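Local structure of (S)-ureidoglycine--glyoxylate transaminase (Bacillus subtilis, 3ISL) at residues A[52-57]-A[62-67]; A[89-94]-A[103-108]. The protein catalyses, with pyridoxal phosphate as cofactor, transfer of the amino group of (S)-ureidoglycine to glyoxylate in purine catabolism, giving oxalurate and glycine. All blocks are in the same frame, centred on the assembly; numbering follows the deposited sequence.

Overall arrangement
Both contacts lay a helix against the same mixed sheet, the seven-stranded core of the fold type I domain of this aminotransferase family, but near its two ends. Contact 1 sets the end of helix 40-56 against strand 63-68, an edge strand within the chain; contact 2 sets helix 96-107 against strand 88-93, which is followed on the sheet by 111-116. Their centres are 24 Å apart and they do not touch. Both are mainly buried, yet contact 1 reaches the surface at Arg62, where an arginine adds a hydrogen bond to the apolar packing. Contact 2 is smaller and purely apolar across its faces; the charged Arg107 on its helix reaches the second subunit.

Contact 1 of 2, residues A[52-57]-A[62-67]; sequences MLRELF and RWAYPI
Leu53 and Arg54, near the end of helix 40-56, meet strand 63-68, an edge strand, within this chain, of the sheet that marks fold type I PLP enzymes. Helix and strand cross almost at right angles, and the small Ala64 lets them come close: its CB lies 3.9 Å from Leu53 CB and 4.1 Å from Arg54 CG. Leu53 then reaches past the alanine. With CD1 anti to CA (chi2 179°), that methyl lies against the strand backbone, 3.7 Å from Tyr65 N, and beside the Pro66 ring, with CD1 to CD at 4.1 Å. Branched and apolar, leucine suits this buried place. Arg54 has CG beside its own backbone N (chi1 -59°) and runs extended to NE, carrying its guanidinium to the backbone at Arg62. There each of the three nitrogens has a partner: NE bonds to Asn61 O, NH1 forms a salt bridge with Glu51, and NH2 bonds to Arg62 O at 2.8 Å, nearly straight at 168°. Were the guanidinium lost, as with an alanine here, the carbonyls of Asn61 and Arg62 would probably lose these donors and Glu51 its partner. Arg62 O lies in the guanidinium plane, but Arg54 NH2 is tilted from the carbonyl plane.

Contact 2 of 2, residues A[89-94]-A[103-108]; sequences VLIPIY and EIAERY
Arg107 NH1 is gripped by two groups of the second subunit, the carboxylate of Asp250 in a salt bridge and the carbonyl O of Ile244, while two residues earlier on the same helix Ala105 touches Val89 and Ile91 of the strand. One turn back along the helix, Glu103 adds a further tie: Arg107 NE meets its OE1 at 3.1 Å, using the syn lone pair but bent to 137° and tilted from the guanidinium plane. Arg107 thus reaches across the dimer interface, while Ala105 faces the sheet. Strand 88-93 and helix 96-107 are the first two elements of a beta-alpha-beta unit completed by strand 111-116. Val89 and Ile91, alternate residues on one face of the strand, both meet the methyl of Ala105, Val89 CG1 at 4.2 Å and Ile91 CD1 at 4.2 Å. Ile91 reaches it because CG1 lies beside the backbone N (chi1 -48°) and CD1 continues anti to CA. Beta-branched Val89 and Ile91 suit a strand; the single methyl of Ala105 allows the helix close, CA to CA of Val89 7.5 Å, and also packs on Val112. Methyl meeting methyl implies dispersion and burial, while the directional bonds belong to Arg107, through NH1 to the second subunit and through NE to Glu103.

Contact 1 of 2, residues A[52-57]-A[62-67]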
loop_
_atom_site.group_PDB
_atom_site.type_symbol
_atom_site.label_atom_id
_atom_site.label_comp_id
_atom_site.label_asym_id
_atom_site.label_seq_id
_atom_site.Cartn_x
_atom_site.Cartn_y
_atom_site.Cartn_z
ATOM N N MET A 52 -16.364 -7.155 -9.924
ATOM C CA MET A 52 -16.458 -5.840 -10.548
ATOM C C MET A 52 -15.185 -5.562 -11.344
ATOM O O MET A 52 -15.222 -4.913 -12.408
ATOM C CB MET A 52 -16.697 -4.735 -9.474
ATOM C CG MET A 52 -18.185 -4.669 -9.048
ATOM S SD MET A 52 -18.579 -3.198 -8.012
ATOM C CE MET A 52 -17.436 -3.328 -6.658
ATOM N N LEU A 53 -14.050 -6.035 -10.818
ATOM C CA LEU A 53 -12.770 -5.878 -11.546
ATOM C C LEU A 53 -12.791 -6.697 -12.848
ATOM O O LEU A 53 -12.276 -6.249 -13.854
ATOM C CB LEU A 53 -11.532 -6.261 -10.717
ATOM C CG LEU A 53 -11.312 -5.328 -9.511
ATOM C CD1 LEU A 53 -10.065 -5.809 -8.755
ATOM C CD2 LEU A 53 -11.143 -3.867 -9.954
ATOM N N ARG A 54 -13.454 -7.854 -12.845
ATOM C CA ARG A 54 -13.635 -8.601 -14.126
ATOM C C ARG A 54 -14.309 -7.722 -15.172
ATOM O O ARG A 54 -13.827 -7.641 -16.308
ATOM C CB ARG A 54 -14.402 -9.908 -13.901
ATOM C CG ARG A 54 -13.697 -10.874 -12.910
ATOM C CD ARG A 54 -14.392 -12.267 -12.800
ATOM N NE ARG A 54 -13.565 -13.037 -11.903
ATOM C CZ ARG A 54 -13.847 -13.255 -10.625
ATOM N NH1 ARG A 54 -14.979 -12.827 -10.103
ATOM N NH2 ARG A 54 -12.997 -13.900 -9.854
ATOM N N GLU A 55 -15.359 -6.986 -14.778
ATOM C CA GLU A 55 -16.090 -6.118 -15.702
ATOM C C GLU A 55 -15.282 -4.916 -16.139
ATOM O O GLU A 55 -15.311 -4.578 -17.322
ATOM C CB GLU A 55 -17.423 -5.577 -15.112
ATOM C CG GLU A 55 -18.475 -6.583 -14.971
ATOM C CD GLU A 55 -19.777 -5.939 -14.515
ATOM O OE1 GLU A 55 -20.252 -6.413 -13.477
ATOM O OE2 GLU A 55 -20.297 -4.954 -15.154
ATOM N N LEU A 56 -14.557 -4.316 -15.191
ATOM C CA LEU A 56 -13.800 -3.124 -15.413
ATOM C C LEU A 56 -12.773 -3.453 -16.459
ATOM O O LEU A 56 -12.581 -2.666 -17.325
ATOM C CB LEU A 56 -13.028 -2.740 -14.151
ATOM C CG LEU A 56 -12.483 -1.332 -13.917
ATOM C CD1 LEU A 56 -11.126 -1.277 -13.200
ATOM C CD2 LEU A 56 -12.602 -0.355 -14.984
ATOM N N PHE A 57 -12.100 -4.608 -16.338
ATOM C CA PHE A 57 -11.042 -4.990 -17.289
ATOM C C PHE A 57 -11.534 -5.640 -18.575
ATOM O O PHE A 57 -10.720 -5.938 -19.467
ATOM C CB PHE A 57 -10.002 -5.924 -16.647
ATOM C CG PHE A 57 -8.986 -5.225 -15.763
ATOM C CD1 PHE A 57 -7.939 -4.452 -16.321
ATOM C CD2 PHE A 57 -9.014 -5.431 -14.373
ATOM C CE1 PHE A 57 -6.978 -3.844 -15.498
ATOM C CE2 PHE A 57 -8.061 -4.831 -13.533
ATOM C CZ PHE A 57 -7.033 -4.069 -14.080
ATOM N N ARG A 62 -10.602 -15.649 -14.018
ATOM C CA ARG A 62 -10.768 -15.969 -12.600
ATOM C C ARG A 62 -9.953 -15.018 -11.753
ATOM O O ARG A 62 -10.389 -14.621 -10.660
ATOM C CB ARG A 62 -10.367 -17.434 -12.299
ATOM C CG ARG A 62 -10.942 -17.979 -10.933
ATOM C CD ARG A 62 -10.869 -19.553 -10.752
ATOM N NE ARG A 62 -11.667 -20.297 -11.760
ATOM C CZ ARG A 62 -11.157 -20.906 -12.841
ATOM N NH1 ARG A 62 -9.833 -20.887 -13.081
ATOM N NH2 ARG A 62 -11.968 -21.534 -13.692
ATOM N N TRP A 63 -8.766 -14.637 -12.235
ATOM C CA TRP A 63 -7.847 -13.831 -11.409
ATOM C C TRP A 63 -8.013 -12.298 -11.711
ATOM O O TRP A 63 -7.586 -11.807 -12.788
ATOM C CB TRP A 63 -6.401 -14.356 -11.540
ATOM C CG TRP A 63 -6.277 -15.878 -11.202
ATOM C CD1 TRP A 63 -6.074 -16.416 -9.964
ATOM C CD2 TRP A 63 -6.460 -17.015 -12.095
ATOM N NE1 TRP A 63 -6.098 -17.805 -10.022
ATOM C CE2 TRP A 63 -6.346 -18.195 -11.310
ATOM C CE3 TRP A 63 -6.736 -17.149 -13.483
ATOM C CZ2 TRP A 63 -6.441 -19.528 -11.880
ATOM C CZ3 TRP A 63 -6.855 -18.482 -14.054
ATOM C CH2 TRP A 63 -6.707 -19.635 -13.244
ATOM N N ALA A 64 -8.680 -11.584 -10.786
ATOM C CA ALA A 64 -8.798 -10.129 -10.824
ATOM C C ALA A 64 -9.029 -9.634 -9.399
ATOM O O ALA A 64 -10.048 -9.917 -8.826
ATOM C CB ALA A 64 -9.929 -9.698 -11.747
ATOM N N TYR A 65 -8.065 -8.914 -8.850
ATOM C CA TYR A 65 -8.019 -8.610 -7.413
ATOM C C TYR A 65 -6.964 -7.589 -7.221
ATOM O O TYR A 65 -6.070 -7.488 -8.045
ATOM C CB TYR A 65 -7.773 -9.883 -6.558
ATOM C CG TYR A 65 -6.467 -10.656 -6.840
ATOM C CD1 TYR A 65 -6.454 -11.769 -7.697
ATOM C CD2 TYR A 65 -5.275 -10.278 -6.248
ATOM C CE1 TYR A 65 -5.252 -12.505 -7.942
ATOM C CE2 TYR A 65 -4.077 -10.981 -6.494
ATOM C CZ TYR A 65 -4.086 -12.071 -7.341
ATOM O OH TYR A 65 -2.902 -12.728 -7.542
ATOM N N PRO A 66 -7.070 -6.763 -6.170
ATOM C CA PRO A 66 -6.039 -5.736 -6.014
ATOM C C PRO A 66 -4.807 -6.228 -5.212
ATOM O O PRO A 66 -4.907 -7.120 -4.422
ATOM C CB PRO A 66 -6.745 -4.644 -5.187
ATOM C CG PRO A 66 -7.778 -5.342 -4.465
ATOM C CD PRO A 66 -8.182 -6.585 -5.229
ATOM N N ILE A 67 -3.667 -5.615 -5.419
ATOM C CA ILE A 67 -2.578 -5.850 -4.490
ATOM C C ILE A 67 -2.354 -4.516 -3.742
ATOM O O ILE A 67 -2.719 -3.417 -4.230
ATOM C CB ILE A 67 -1.238 -6.403 -5.177
ATOM C CG1 ILE A 67 -0.586 -5.341 -6.006
ATOM C CG2 ILE A 67 -1.382 -7.688 -6.025
ATOM C CD1 ILE A 67 0.690 -4.804 -5.277
#

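Contact 2 of 2, residues A[89-94]-A[103-108]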
loop_
_atom_site.group_PDB
_atom_site.type_symbol
_atom_site.label_atom_id
_atom_site.label_comp_id
_atom_site.label_asym_id
_atom_site.label_seq_id
_atom_site.Cartn_x
_atom_site.Cartn_y
_atom_site.Cartn_z
ATOM N N VAL A 89 12.704 -10.798 -22.323
ATOM C CA VAL A 89 11.582 -9.900 -22.128
ATOM C C VAL A 89 11.729 -8.740 -23.109
ATOM O O VAL A 89 12.708 -7.997 -23.078
ATOM C CB VAL A 89 11.533 -9.366 -20.648
ATOM C CG1 VAL A 89 10.389 -8.320 -20.460
ATOM C CG2 VAL A 89 11.435 -10.541 -19.579
ATOM N N LEU A 90 10.728 -8.595 -23.971
ATOM C CA LEU A 90 10.715 -7.561 -24.992
ATOM C C LEU A 90 9.897 -6.378 -24.436
ATOM O O LEU A 90 8.751 -6.540 -24.081
ATOM C CB LEU A 90 9.973 -8.050 -26.228
ATOM C CG LEU A 90 10.331 -7.528 -27.630
ATOM C CD1 LEU A 90 9.108 -7.413 -28.542
ATOM C CD2 LEU A 90 11.330 -6.363 -27.811
ATOM N N ILE A 91 10.467 -5.195 -24.446
ATOM C CA ILE A 91 9.755 -4.043 -23.929
ATOM C C ILE A 91 9.844 -2.930 -24.967
ATOM O O ILE A 91 10.888 -2.314 -25.121
ATOM C CB ILE A 91 10.350 -3.578 -22.595
ATOM C CG1 ILE A 91 10.523 -4.790 -21.656
ATOM C CG2 ILE A 91 9.439 -2.480 -21.946
ATOM C CD1 ILE A 91 11.161 -4.492 -20.276
ATOM N N PRO A 92 8.748 -2.668 -25.666
ATOM C CA PRO A 92 8.789 -1.524 -26.569
ATOM C C PRO A 92 8.473 -0.282 -25.747
ATOM O O PRO A 92 7.411 -0.196 -25.177
ATOM C CB PRO A 92 7.662 -1.811 -27.604
ATOM C CG PRO A 92 7.138 -3.187 -27.308
ATOM C CD PRO A 92 7.500 -3.432 -25.794
ATOM N N ILE A 93 9.381 0.686 -25.762
ATOM C CA ILE A 93 9.346 1.870 -24.929
ATOM C C ILE A 93 9.100 3.144 -25.727
ATOM O O ILE A 93 9.844 3.465 -26.654
ATOM C CB ILE A 93 10.677 1.982 -24.225
ATOM C CG1 ILE A 93 10.834 0.812 -23.225
ATOM C CG2 ILE A 93 10.814 3.349 -23.464
ATOM C CD1 ILE A 93 12.348 0.581 -22.922
ATOM N N TYR A 94 8.026 3.863 -25.402
ATOM C CA TYR A 94 7.765 5.128 -26.126
ATOM C C TYR A 94 7.563 6.297 -25.135
ATOM O O TYR A 94 7.181 7.422 -25.510
ATOM C CB TYR A 94 6.593 4.966 -27.102
ATOM C CG TYR A 94 5.298 4.526 -26.458
ATOM C CD1 TYR A 94 5.064 3.176 -26.123
ATOM C CD2 TYR A 94 4.326 5.468 -26.124
ATOM C CE1 TYR A 94 3.893 2.817 -25.526
ATOM C CE2 TYR A 94 3.158 5.120 -25.532
ATOM C CZ TYR A 94 2.926 3.814 -25.245
ATOM O OH TYR A 94 1.754 3.540 -24.609
ATOM N N GLU A 103 13.527 -1.442 -15.904
ATOM C CA GLU A 103 14.129 -1.479 -14.562
ATOM C C GLU A 103 13.725 -2.698 -13.734
ATOM O O GLU A 103 14.569 -3.426 -13.217
ATOM C CB GLU A 103 13.668 -0.239 -13.823
ATOM C CG GLU A 103 14.516 0.917 -14.007
ATOM C CD GLU A 103 15.642 0.814 -13.065
ATOM O OE1 GLU A 103 15.360 0.210 -12.001
ATOM O OE2 GLU A 103 16.770 1.279 -13.380
ATOM N N ILE A 104 12.418 -2.877 -13.595
ATOM C CA ILE A 104 11.839 -3.984 -12.852
ATOM C C ILE A 104 12.278 -5.333 -13.438
ATOM O O ILE A 104 12.769 -6.215 -12.709
ATOM C CB ILE A 104 10.283 -3.852 -12.815
ATOM C CG1 ILE A 104 9.863 -2.698 -11.888
ATOM C CG2 ILE A 104 9.689 -5.113 -12.295
ATOM C CD1 ILE A 104 8.517 -2.080 -12.205
ATOM N N ALA A 105 12.103 -5.512 -14.757
ATOM C CA ALA A 105 12.481 -6.762 -15.386
ATOM C C ALA A 105 13.962 -7.080 -15.183
ATOM O O ALA A 105 14.326 -8.238 -14.908
ATOM C CB ALA A 105 12.123 -6.762 -16.923
ATOM N N GLU A 106 14.821 -6.074 -15.333
ATOM C CA GLU A 106 16.291 -6.312 -15.209
ATOM C C GLU A 106 16.659 -6.720 -13.809
ATOM O O GLU A 106 17.408 -7.668 -13.603
ATOM C CB GLU A 106 17.093 -5.073 -15.579
ATOM C CG GLU A 106 17.878 -5.310 -16.820
ATOM C CD GLU A 106 18.165 -4.054 -17.606
ATOM O OE1 GLU A 106 18.086 -2.938 -17.018
ATOM O OE2 GLU A 106 18.475 -4.217 -18.824
ATOM N N ARG A 107 16.085 -5.991 -12.851
ATOM C CA ARG A 107 16.247 -6.283 -11.451
ATOM C C ARG A 107 15.832 -7.716 -11.107
ATOM O O ARG A 107 16.444 -8.319 -10.236
ATOM C CB ARG A 107 15.547 -5.218 -10.573
ATOM C CG ARG A 107 16.221 -3.802 -10.712
ATOM C CD ARG A 107 16.052 -2.953 -9.427
ATOM N NE ARG A 107 16.383 -1.524 -9.599
ATOM C CZ ARG A 107 16.537 -0.628 -8.601
ATOM N NH1 ARG A 107 16.458 -0.974 -7.308
ATOM N NH2 ARG A 107 16.813 0.635 -8.897
ATOM N N TYR A 108 14.842 -8.279 -11.803
ATOM C CA TYR A 108 14.506 -9.708 -11.570
ATOM C C TYR A 108 15.332 -10.704 -12.406
ATOM O O TYR A 108 15.056 -11.897 -12.438
ATOM C CB TYR A 108 12.986 -9.971 -11.616
ATOM C CG TYR A 108 12.331 -9.375 -10.387
ATOM C CD1 TYR A 108 12.367 -10.068 -9.158
ATOM C CD2 TYR A 108 11.782 -8.091 -10.410
ATOM C CE1 TYR A 108 11.857 -9.513 -7.992
ATOM C CE2 TYR A 108 11.238 -7.532 -9.262
ATOM C CZ TYR A 108 11.303 -8.280 -8.023
ATOM O OH TYR A 108 10.774 -7.806 -6.852
#